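PDB 2VF7: excinuclease ABC, subunit A. from Deinococcus radiodurans, which probably recognises damaged DNA for repair, binding DNA and hydrolysing ATP as a zinc-containing UvrA-family member of the ABC superfamily. Local coordinates for residues R64-E67 and A73-L76; L97-A100 and P104-R107; T392-N397 and E425-G430. The protein carries 1 engineered substitution. One frame throughout, in Å; residues are numbered along the deposited sequence.

Interaction 1. Residues R64-E67 and A73-L76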
loop_
_atom_site.group_PDB
_atom_site.type_symbol
_atom_site.label_atom_id
_atom_site.label_comp_id
_atom_site.label_asym_id
_atom_site.label_seq_id
_atom_site.Cartn_x
_atom_site.Cartn_y
_atom_site.Cartn_z
ATOM N N ARG A 64 -8.620 2.361 10.801
ATOM C CA ARG A 64 -7.812 2.511 12.018
ATOM C C ARG A 64 -6.494 1.758 11.928
ATOM O O ARG A 64 -5.431 2.309 12.226
ATOM C CB ARG A 64 -8.578 1.997 13.237
ATOM C CG ARG A 64 -9.734 2.862 13.646
ATOM C CD ARG A 64 -10.409 2.305 14.874
ATOM N NE ARG A 64 -11.442 3.212 15.346
ATOM C CZ ARG A 64 -12.315 2.904 16.295
ATOM N NH1 ARG A 64 -12.264 1.707 16.879
ATOM N NH2 ARG A 64 -13.234 3.789 16.665
ATOM N N TYR A 65 -6.586 0.494 11.523
ATOM C CA TYR A 65 -5.415 -0.353 11.381
ATOM C C TYR A 65 -4.407 0.240 10.404
ATOM O O TYR A 65 -3.237 0.440 10.766
ATOM C CB TYR A 65 -5.802 -1.804 11.020
ATOM C CG TYR A 65 -4.633 -2.767 11.086
ATOM C CD1 TYR A 65 -4.143 -3.233 12.314
ATOM C CD2 TYR A 65 -3.988 -3.183 9.921
ATOM C CE1 TYR A 65 -3.052 -4.100 12.368
ATOM C CE2 TYR A 65 -2.892 -4.041 9.968
ATOM C CZ TYR A 65 -2.439 -4.497 11.189
ATOM O OH TYR A 65 -1.367 -5.360 11.203
ATOM N N LEU A 66 -4.858 0.555 9.188
ATOM C CA LEU A 66 -3.944 1.026 8.135
ATOM C C LEU A 66 -3.297 2.373 8.423
ATOM O O LEU A 66 -2.209 2.645 7.943
ATOM C CB LEU A 66 -4.627 1.039 6.765
ATOM C CG LEU A 66 -5.044 -0.311 6.176
ATOM C CD1 LEU A 66 -6.171 -0.110 5.156
ATOM C CD2 LEU A 66 -3.866 -1.065 5.553
ATOM N N GLU A 67 -3.969 3.213 9.201
ATOM C CA GLU A 67 -3.410 4.497 9.623
ATOM C C GLU A 67 -2.379 4.340 10.746
ATOM O O GLU A 67 -1.579 5.233 11.008
ATOM C CB GLU A 67 -4.517 5.415 10.102
ATOM C CG GLU A 67 -5.456 5.922 9.025
ATOM C CD GLU A 67 -6.312 7.071 9.527
ATOM O OE1 GLU A 67 -6.017 7.610 10.626
ATOM O OE2 GLU A 67 -7.279 7.440 8.827
ATOM N N ALA A 73 1.022 8.403 5.665
ATOM C CA ALA A 73 1.140 7.841 4.322
ATOM C C ALA A 73 -0.086 7.007 3.933
ATOM O O ALA A 73 -0.035 6.204 3.003
ATOM C CB ALA A 73 2.411 7.008 4.217
ATOM N N ARG A 74 -1.189 7.217 4.649
ATOM C CA ARG A 74 -2.442 6.492 4.432
ATOM C C ARG A 74 -3.590 7.346 4.971
ATOM O O ARG A 74 -4.762 7.081 4.700
ATOM C CB ARG A 74 -2.402 5.125 5.130
ATOM C CG ARG A 74 -2.978 3.960 4.320
ATOM C CD ARG A 74 -4.463 3.751 4.601
ATOM N NE ARG A 74 -5.324 4.619 3.799
ATOM C CZ ARG A 74 -6.557 4.989 4.139
ATOM N NH1 ARG A 74 -7.091 4.593 5.288
ATOM N NH2 ARG A 74 -7.258 5.770 3.329
ATOM N N ARG A 75 -3.243 8.391 5.719
ATOM C CA ARG A 75 -4.233 9.351 6.189
ATOM C C ARG A 75 -4.742 10.217 5.030
ATOM O O ARG A 75 -5.287 11.306 5.233
ATOM C CB ARG A 75 -3.675 10.200 7.336
ATOM C CG ARG A 75 -3.226 9.380 8.532
ATOM C CD ARG A 75 -3.200 10.204 9.797
ATOM N NE ARG A 75 -2.782 9.396 10.939
ATOM C CZ ARG A 75 -1.699 9.620 11.680
ATOM N NH1 ARG A 75 -0.901 10.652 11.428
ATOM N NH2 ARG A 75 -1.421 8.811 12.691
ATOM N N LEU A 76 -4.542 9.708 3.814
ATOM C CA LEU A 76 -5.223 10.171 2.608
ATOM C C LEU A 76 -6.712 9.798 2.658
ATOM O O LEU A 76 -7.504 10.285 1.849
ATOM C CB LEU A 76 -4.568 9.548 1.364
ATOM C CG LEU A 76 -4.369 8.023 1.251
ATOM C CD1 LEU A 76 -5.676 7.268 1.001
ATOM C CD2 LEU A 76 -3.346 7.683 0.170
#
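Arg74 meets Leu66 through its aliphatic part: Arg74 CD lies 3.5 Å from Leu66 CB, while Arg74 CB passes the carbonyl oxygen of Leu66 at 3.8 Å. Methylenes are what this stem of arginine can offer to a leucine, and they lie against the base of the leucine side chain. The chain then turns twice, at chi2 (-91°) and chi3 (84°), folding the guanidinium back beside Glu67. There Arg74 NH1 comes to 4.3 Å from Glu67 CG, an oblique approach. Glu67 OE2 stands 4.5 Å from the same NH1 but well off the guanidinium plane; the opposite charges probably favour each other at this range, but no N-H is aimed at the oxygen.

Arg75 comes next and reaches the carboxylate more directly. Its chain is extended from CG to NE and crosses that of Glu67 at about a right angle. Arg75 CG packs 4.0 Å from Glu67 CD, and Glu67 OE1 lies in the guanidinium plane at the NE edge, making a long salt bridge of 3.7 Å to Arg75 NE. Carboxylate and guanidinium planes are turned 76° apart, so the two groups do not form a flat, two-pronged pair. With an alanine in place of Arg75, Glu67 OE1 would probably lose its charged mate in the loop, and the carboxylate would be freer to turn.

An acid suits position 67 because arginines lie near it: Arg75, Arg74 by charge alone, and Arg63, one turn back, in a weak, long ion pair with OE2. Tyr65 packs its ring against Tyr65 of the second subunit, and Arg75 lies on Ser112 of that subunit. Helix 49-69, which carries Glu67 in its last turn, leads out of the P-loop; the loop after it doubles back and runs into helix 77-80.

Interaction 2. Residues L97-A100 and P104-R107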
loop_
_atom_site.group_PDB
_atom_site.type_symbol
_atom_site.label_atom_id
_atom_site.label_comp_id
_atom_site.label_asym_id
_atom_site.label_seq_id
_atom_site.Cartn_x
_atom_site.Cartn_y
_atom_site.Cartn_z
ATOM N N LEU A 97 -14.341 -11.184 3.706
ATOM C CA LEU A 97 -14.242 -12.332 2.795
ATOM C C LEU A 97 -14.961 -12.149 1.447
ATOM O O LEU A 97 -14.992 -13.065 0.625
ATOM C CB LEU A 97 -14.649 -13.633 3.499
ATOM C CG LEU A 97 -13.709 -13.971 4.677
ATOM C CD1 LEU A 97 -14.142 -15.236 5.363
ATOM C CD2 LEU A 97 -12.236 -14.060 4.233
ATOM N N GLN A 98 -15.512 -10.948 1.232
ATOM C CA GLN A 98 -16.035 -10.520 -0.068
ATOM C C GLN A 98 -15.440 -9.188 -0.469
ATOM O O GLN A 98 -15.148 -8.344 0.380
ATOM C CB GLN A 98 -17.561 -10.427 -0.045
ATOM C CG GLN A 98 -18.191 -10.051 -1.394
ATOM C CD GLN A 98 -19.321 -10.967 -1.783
ATOM O OE1 GLN A 98 -20.480 -10.579 -1.719
ATOM N NE2 GLN A 98 -18.993 -12.206 -2.176
ATOM N N GLN A 99 -15.270 -8.997 -1.772
ATOM C CA GLN A 99 -14.779 -7.743 -2.316
ATOM C C GLN A 99 -15.876 -6.667 -2.344
ATOM O O GLN A 99 -17.074 -6.974 -2.384
ATOM C CB GLN A 99 -14.258 -7.993 -3.730
ATOM C CG GLN A 99 -12.981 -7.266 -4.098
ATOM C CD GLN A 99 -12.541 -7.620 -5.512
ATOM O OE1 GLN A 99 -13.134 -7.153 -6.494
ATOM N NE2 GLN A 99 -11.506 -8.466 -5.626
ATOM N N ALA A 100 -15.448 -5.407 -2.340
ATOM C CA ALA A 100 -16.355 -4.251 -2.297
ATOM C C ALA A 100 -17.339 -4.161 -3.476
ATOM O O ALA A 100 -16.941 -4.235 -4.636
ATOM C CB ALA A 100 -15.551 -2.956 -2.185
ATOM N N PRO A 104 -13.870 -4.530 -9.818
ATOM C CA PRO A 104 -13.621 -5.704 -10.657
ATOM C C PRO A 104 -12.883 -6.785 -9.869
ATOM O O PRO A 104 -11.967 -6.455 -9.101
ATOM C CB PRO A 104 -12.724 -5.155 -11.771
ATOM C CG PRO A 104 -12.038 -3.975 -11.166
ATOM C CD PRO A 104 -12.995 -3.393 -10.165
ATOM N N THR A 105 -13.287 -8.050 -10.023
ATOM C CA THR A 105 -12.516 -9.156 -9.440
ATOM C C THR A 105 -11.207 -9.277 -10.231
ATOM O O THR A 105 -11.203 -9.166 -11.461
ATOM C CB THR A 105 -13.288 -10.514 -9.416
ATOM O OG1 THR A 105 -14.491 -10.385 -8.645
ATOM C CG2 THR A 105 -12.443 -11.623 -8.774
ATOM N N ALA A 106 -10.097 -9.439 -9.508
ATOM C CA ALA A 106 -8.797 -9.663 -10.126
ATOM C C ALA A 106 -8.718 -11.103 -10.622
ATOM O O ALA A 106 -9.473 -11.975 -10.160
ATOM C CB ALA A 106 -7.691 -9.371 -9.141
ATOM N N ARG A 107 -7.820 -11.341 -11.574
ATOM C CA ARG A 107 -7.633 -12.663 -12.158
ATOM C C ARG A 107 -6.734 -13.559 -11.312
ATOM O O ARG A 107 -5.600 -13.201 -10.999
ATOM C CB ARG A 107 -7.072 -12.544 -13.575
ATOM C CG ARG A 107 -8.123 -12.272 -14.639
ATOM C CD ARG A 107 -8.951 -13.522 -14.919
ATOM N NE ARG A 107 -8.227 -14.522 -15.705
ATOM C CZ ARG A 107 -8.465 -14.790 -16.989
ATOM N NH1 ARG A 107 -9.413 -14.135 -17.648
ATOM N NH2 ARG A 107 -7.757 -15.720 -17.619
#
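Gln99 points the end of its amide at the backbone of Pro104 and Thr105, with its CD 3.8 Å from Pro104 O. The side chain gets there by stretching out: chi2 is 179°, and a long side chain such as glutamine spans the distance between two arms of the loop where Gln99 CA and Thr105 CA stand 7.6 Å apart.

As modelled, Gln99 OE1 lies 2.9 Å from Pro104 O, oxygen facing oxygen. The amide is probably turned over, and with its nitrogen on this side the approach could be a hydrogen bond. Thr105 is a lesser neighbour, its OG1 keeping to the margin of the contact.

Both segments belong to the loop between strand 94-96 and helix 110-113, which probably corresponds to the Q-loop of ABC ATPases. At one end, Leu97 is tied by backbone hydrogen bonding to Val404 of the neighbouring strand; within the turn, Thr103 OG1 hydrogen-bonds to Ala100 O. Tyr72 of the second subunit packs on Ala106. The Gln99 side chain is about 8 Å from that of Arg101, which binds ADP, and about 12 Å from a bound ADP.

Little surface is buried, 104 Å² in all, and what meets is polar side chain and bare backbone. If the amide is turned over, its N-H could serve the Pro104 carbonyl; the contact is thus small and polar, and would depend on the orientation of that amide rather than on apolar packing.

Interaction 3. Residues T392-N397 and E425-G430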
loop_
_atom_site.group_PDB
_atom_site.type_symbol
_atom_site.label_atom_id
_atom_site.label_comp_id
_atom_site.label_asym_id
_atom_site.label_seq_id
_atom_site.Cartn_x
_atom_site.Cartn_y
_atom_site.Cartn_z
ATOM N N THR A 392 -9.742 -21.185 3.048
ATOM C CA THR A 392 -8.328 -20.765 3.122
ATOM C C THR A 392 -7.970 -20.160 4.481
ATOM O O THR A 392 -6.836 -20.290 4.960
ATOM C CB THR A 392 -7.991 -19.770 1.988
ATOM O OG1 THR A 392 -8.307 -20.377 0.729
ATOM C CG2 THR A 392 -6.530 -19.410 1.997
ATOM N N GLN A 393 -8.952 -19.500 5.086
ATOM C CA GLN A 393 -8.805 -18.884 6.394
ATOM C C GLN A 393 -8.694 -19.957 7.476
ATOM O O GLN A 393 -8.067 -19.740 8.515
ATOM C CB GLN A 393 -10.015 -17.993 6.711
ATOM C CG GLN A 393 -10.159 -16.722 5.889
ATOM C CD GLN A 393 -8.840 -16.090 5.432
ATOM O OE1 GLN A 393 -8.108 -15.458 6.210
ATOM N NE2 GLN A 393 -8.552 -16.240 4.145
ATOM N N LEU A 394 -9.331 -21.101 7.226
ATOM C CA LEU A 394 -9.422 -22.169 8.215
ATOM C C LEU A 394 -8.094 -22.889 8.419
ATOM O O LEU A 394 -7.949 -23.680 9.364
ATOM C CB LEU A 394 -10.548 -23.149 7.877
ATOM C CG LEU A 394 -11.920 -22.852 8.495
ATOM C CD1 LEU A 394 -12.932 -23.884 8.057
ATOM C CD2 LEU A 394 -11.834 -22.841 10.021
ATOM N N TYR A 395 -7.124 -22.592 7.548
ATOM C CA TYR A 395 -5.755 -23.067 7.715
ATOM C C TYR A 395 -4.709 -21.968 7.576
ATOM O O TYR A 395 -3.563 -22.231 7.221
ATOM C CB TYR A 395 -5.452 -24.260 6.800
ATOM C CG TYR A 395 -5.679 -24.088 5.305
ATOM C CD1 TYR A 395 -4.750 -23.414 4.503
ATOM C CD2 TYR A 395 -6.787 -24.670 4.679
ATOM C CE1 TYR A 395 -4.940 -23.292 3.125
ATOM C CE2 TYR A 395 -6.985 -24.554 3.303
ATOM C CZ TYR A 395 -6.058 -23.868 2.535
ATOM O OH TYR A 395 -6.248 -23.756 1.180
ATOM N N SER A 396 -5.102 -20.739 7.887
ATOM C CA SER A 396 -4.239 -19.597 7.639
ATOM C C SER A 396 -3.466 -19.232 8.886
ATOM O O SER A 396 -2.428 -18.570 8.793
ATOM C CB SER A 396 -5.055 -18.395 7.178
ATOM O OG SER A 396 -5.354 -17.545 8.270
ATOM N N ASN A 397 -3.996 -19.651 10.040
ATOM C CA ASN A 397 -3.386 -19.416 11.359
ATOM C C ASN A 397 -3.630 -18.008 11.941
ATOM O O ASN A 397 -3.073 -17.676 13.004
ATOM C CB ASN A 397 -1.881 -19.753 11.352
ATOM C CG ASN A 397 -1.562 -21.115 11.969
ATOM O OD1 ASN A 397 -0.418 -21.372 12.366
ATOM N ND2 ASN A 397 -2.566 -21.986 12.067
ATOM N N GLU A 425 -18.081 -22.292 12.814
ATOM C CA GLU A 425 -17.781 -22.591 14.217
ATOM C C GLU A 425 -16.303 -22.876 14.399
ATOM O O GLU A 425 -15.708 -22.426 15.380
ATOM C CB GLU A 425 -18.632 -23.747 14.743
ATOM C CG GLU A 425 -18.152 -24.389 16.083
ATOM C CD GLU A 425 -18.570 -23.618 17.345
ATOM O OE1 GLU A 425 -19.241 -22.563 17.235
ATOM O OE2 GLU A 425 -18.222 -24.069 18.462
ATOM N N ASN A 426 -15.699 -23.588 13.445
ATOM C CA ASN A 426 -14.258 -23.862 13.511
ATOM C C ASN A 426 -13.443 -22.590 13.402
ATOM O O ASN A 426 -12.434 -22.441 14.087
ATOM C CB ASN A 426 -13.807 -24.839 12.429
ATOM C CG ASN A 426 -14.174 -26.282 12.738
ATOM O OD1 ASN A 426 -14.175 -26.727 13.894
ATOM N ND2 ASN A 426 -14.468 -27.030 11.688
ATOM N N LEU A 427 -13.890 -21.681 12.541
ATOM C CA LEU A 427 -13.283 -20.364 12.395
ATOM C C LEU A 427 -13.396 -19.562 13.674
ATOM O O LEU A 427 -12.442 -18.920 14.086
ATOM C CB LEU A 427 -13.942 -19.581 11.249
ATOM C CG LEU A 427 -13.143 -19.328 9.968
ATOM C CD1 LEU A 427 -13.710 -18.110 9.243
ATOM C CD2 LEU A 427 -11.647 -19.114 10.284
ATOM N N LYS A 428 -14.577 -19.589 14.283
ATOM C CA LYS A 428 -14.806 -18.958 15.573
ATOM C C LYS A 428 -13.823 -19.510 16.588
ATOM O O LYS A 428 -13.074 -18.749 17.192
ATOM C CB LYS A 428 -16.236 -19.219 16.040
ATOM C CG LYS A 428 -16.683 -18.414 17.226
ATOM C CD LYS A 428 -18.075 -18.810 17.626
ATOM C CE LYS A 428 -18.064 -19.744 18.796
ATOM N NZ LYS A 428 -19.440 -20.026 19.286
ATOM N N ARG A 429 -13.814 -20.835 16.732
ATOM C CA ARG A 429 -13.014 -21.537 17.731
ATOM C C ARG A 429 -11.500 -21.380 17.571
ATOM O O ARG A 429 -10.748 -21.837 18.414
ATOM C CB ARG A 429 -13.380 -23.022 17.759
ATOM C CG ARG A 429 -14.800 -23.308 18.225
ATOM C CD ARG A 429 -14.882 -24.612 19.038
ATOM N NE ARG A 429 -14.021 -25.667 18.491
ATOM C CZ ARG A 429 -14.342 -26.447 17.456
ATOM N NH1 ARG A 429 -15.515 -26.309 16.843
ATOM N NH2 ARG A 429 -13.484 -27.371 17.030
ATOM N N GLY A 430 -11.064 -20.747 16.487
ATOM C CA GLY A 430 -9.650 -20.413 16.289
ATOM C C GLY A 430 -9.204 -19.109 16.947
ATOM O O GLY A 430 -8.034 -18.736 16.857
#
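Leu394 pushes its CD2 methyl into the side of the helix at 425-428, where it touches three groups at once: Leu427 N at 3.5 Å, Asn426 CB at 3.7 Å and Leu427 CD2, also at 3.7 Å. The two leucines slant past each other, with Leu394 CG 4.0 Å from Leu427 CG, whereas Asn426 is crossed nearly at a right angle and gives only its CB. Leu427 CD2 also lies 4.1 Å from Gln393 CB, near the C-terminal part of helix 382-393.

Around this pair, Val362 of helix 345-365 packs on Leu394, and Leu434 of strand 433-437 backs Leu427. Gln393 bends at chi2 (-31°), which carries its amide away from Leu427; there OE1 takes a hydrogen bond from Tyr403 OH and NE2 gives one to Arg389 O. On the far helix, Glu425, in one of its two conformers, makes a weak bond to Lys428 and a long pair with Arg429, and Lys428 also bridges to Asp448.

The contact itself is therefore apolar: branched leucines fill the join between two helix ends of the nucleotide-binding domain, while the amide and the charges find their partners elsewhere.

Overall arrangement
Along the chain the three contacts follow in series. Interaction 1 closes the helix that leaves the first P-loop, interaction 2 lies in the loop after strand 94-96, and interaction 3 joins the ends of helices 382-393 and 417-428. Centres of interactions 1 and 2, and of 2 and 3, are 21 Å apart; those of 1 and 3 are 27 Å apart. Interactions 2 and 3 touch, Leu97 CD2 lying 3.8 Å from Gln393 CG. Strand 94-96 shares a mixed sheet with strands 402-406 and 433-437, so these two contacts belong to one ABC-type core built on that sheet. All three touch the second subunit, so they lie near the dimer interface.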